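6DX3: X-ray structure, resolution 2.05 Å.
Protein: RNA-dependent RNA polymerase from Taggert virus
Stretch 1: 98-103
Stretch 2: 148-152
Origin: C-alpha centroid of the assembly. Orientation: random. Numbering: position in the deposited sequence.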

# COMPACT_ATOMS: atom_id res chain seq x y z
N GLU A 98 -13.12 -4.02 -7.06
CA GLU A 98 -12.26 -5.19 -7.03
C GLU A 98 -11.10 -4.97 -6.07
O GLU A 98 -10.51 -3.88 -6.02
CB GLU A 98 -11.73 -5.51 -8.43
CG GLU A 98 -10.83 -6.73 -8.51
CD GLU A 98 -11.60 -8.04 -8.41
OE1 GLU A 98 -12.85 -8.02 -8.43
OE2 GLU A 98 -10.94 -9.09 -8.31
N TRP A 99 -10.77 -6.00 -5.30
CA TRP A 99 -9.77 -5.89 -4.25
C TRP A 99 -8.40 -5.54 -4.82
O TRP A 99 -7.90 -6.21 -5.73
CB TRP A 99 -9.68 -7.21 -3.48
CG TRP A 99 -10.84 -7.47 -2.59
CD1 TRP A 99 -11.78 -8.45 -2.73
CD2 TRP A 99 -11.19 -6.75 -1.41
NE1 TRP A 99 -12.70 -8.38 -1.71
CE2 TRP A 99 -12.35 -7.34 -0.88
CE3 TRP A 99 -10.63 -5.66 -0.74
CZ2 TRP A 99 -12.96 -6.88 0.28
CZ3 TRP A 99 -11.25 -5.20 0.41
CH2 TRP A 99 -12.40 -5.81 0.90
N GLY A 100 -7.78 -4.49 -4.27
CA GLY A 100 -6.39 -4.22 -4.54
C GLY A 100 -5.47 -5.04 -3.65
O GLY A 100 -5.87 -5.54 -2.59
N SER A 101 -4.21 -5.18 -4.07
CA SER A 101 -3.26 -6.04 -3.37
C SER A 101 -1.89 -5.37 -3.38
O SER A 101 -1.73 -4.24 -3.85
CB SER A 101 -3.22 -7.44 -4.01
OG SER A 101 -2.60 -7.40 -5.28
N SER A 102 -0.88 -6.08 -2.88
CA SER A 102 0.46 -5.51 -2.75
C SER A 102 1.08 -5.22 -4.11
O SER A 102 1.92 -4.31 -4.23
CB SER A 102 1.36 -6.45 -1.94
OG SER A 102 1.63 -7.64 -2.66
N LEU A 103 0.70 -5.96 -5.15
CA LEU A 103 1.25 -5.70 -6.48
C LEU A 103 0.81 -4.34 -7.01
O LEU A 103 1.57 -3.67 -7.72
CB LEU A 103 0.86 -6.81 -7.45
CG LEU A 103 1.28 -6.60 -8.91
CD1 LEU A 103 2.79 -6.40 -9.01
CD2 LEU A 103 0.84 -7.78 -9.77
N ARG A 148 -6.86 -8.55 6.74
CA ARG A 148 -7.48 -9.56 5.93
C ARG A 148 -7.50 -8.95 4.54
O ARG A 148 -6.51 -8.67 4.01
CB ARG A 148 -8.82 -10.10 6.43
CG ARG A 148 -8.82 -10.58 7.87
CD ARG A 148 -7.98 -11.81 8.18
NE ARG A 148 -8.67 -13.02 7.80
CZ ARG A 148 -9.42 -13.74 8.62
NH1 ARG A 148 -9.57 -13.42 9.89
NH2 ARG A 148 -10.02 -14.79 8.13
N ASN A 149 -8.63 -8.76 3.96
CA ASN A 149 -8.67 -8.14 2.64
C ASN A 149 -8.83 -6.63 2.69
O ASN A 149 -8.67 -5.98 1.66
CB ASN A 149 -9.81 -8.77 1.83
CG ASN A 149 -9.58 -10.24 1.54
OD1 ASN A 149 -8.45 -10.69 1.42
ND2 ASN A 149 -10.67 -11.00 1.43
N HIS A 150 -9.11 -6.05 3.86
CA HIS A 150 -9.32 -4.62 4.02
C HIS A 150 -7.99 -3.89 4.23
O HIS A 150 -7.04 -4.46 4.78
CB HIS A 150 -10.26 -4.34 5.19
CG HIS A 150 -10.55 -2.89 5.42
ND1 HIS A 150 -11.50 -2.20 4.71
CD2 HIS A 150 -10.01 -2.00 6.29
CE1 HIS A 150 -11.55 -0.95 5.13
NE2 HIS A 150 -10.65 -0.80 6.09
N TYR A 151 -7.95 -2.63 3.81
CA TYR A 151 -6.79 -1.76 3.99
C TYR A 151 -7.22 -0.47 4.66
O TYR A 151 -8.22 0.14 4.25
CB TYR A 151 -6.11 -1.44 2.65
CG TYR A 151 -5.24 -2.54 2.08
CD1 TYR A 151 -3.92 -2.68 2.49
CD2 TYR A 151 -5.72 -3.40 1.11
CE1 TYR A 151 -3.11 -3.67 1.97
CE2 TYR A 151 -4.92 -4.40 0.58
CZ TYR A 151 -3.61 -4.53 1.01
OH TYR A 151 -2.81 -5.52 0.49
N ASP A 152 -6.48 -0.05 5.68
CA ASP A 152 -6.67 1.25 6.30
C ASP A 152 -5.38 2.05 6.21
O ASP A 152 -4.29 1.49 6.01
CB ASP A 152 -7.11 1.13 7.77
CG ASP A 152 -8.57 0.72 7.92
OD1 ASP A 152 -9.43 1.27 7.21
OD2 ASP A 152 -8.85 -0.16 8.76

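The contact between these two stretches is a small van der Waals and CH-pi packing of two aromatic side chains against backbone and aliphatic atoms, with no hydrogen bond crossing between them. The summed buried surface is 227 Å², and the touching residues lie at least 49 positions apart in the chain, so the contact is a product of tertiary folding.

The backbones stand well apart. The closest CA pair, Trp 99 CA to Asn 149 CA, is separated by 7.3 Å, which leaves room for side chains between the two stretches and is too wide for the pairing seen in a sheet. Stretch 1 runs as loop through Ser 101, the N-cap residue, and enters a helix at Ser 102; stretch 2 passes from loop into a strand at His 150.

Trp 99 makes the most extensive contribution, with 69 Å² covered by the other stretch. Its CA-to-CB bond points toward stretch 2, and chi1 of -72° (m) with chi2 of 113° lays the indole against Asn 149, whose own CB also points toward stretch 1. Asn 149 CB sits 3.8 Å from the centroid of the six-membered ring of Trp 99 and only 3° off the ring normal, a nearly ideal CH-pi arrangement in which a weakly polarized C-H group meets the pi cloud. The closest side-chain atoms, Trp 99 CE2 and Asn 149 CB, are 4.0 Å apart. The tightest approach of all is Trp 99 CZ3 to Asn 149 O at 3.0 Å, a short contact between an aromatic carbon and a carbonyl oxygen. The same CZ3 of Trp 99 reaches His 150 CA at 4.1 Å, extending the indole contact along the backbone into the strand.

Tyr 151 forms the second site. Its CA-to-CB bond also points toward stretch 1, and its ring meets the backbone at Gly 100: Tyr 151 CE2 lies 3.5 Å from Gly 100 O, which approaches the ring edge near its plane. This geometry suits the electrostatics, since the slightly positive ring hydrogens lie at the edge. Farther along the ring, Tyr 151 OH is 3.9 Å from both Ser 101 CA and Ser 102 N, the latter too long for a hydrogen bond, so the phenol end packs beside the helix start.

His 150 directs its CB away from stretch 1, and its imidazole bonds within its own stretch: His 150 NE2 donates to Asp 152 OD1 at 2.7 Å with an N-H...acceptor angle of 153°.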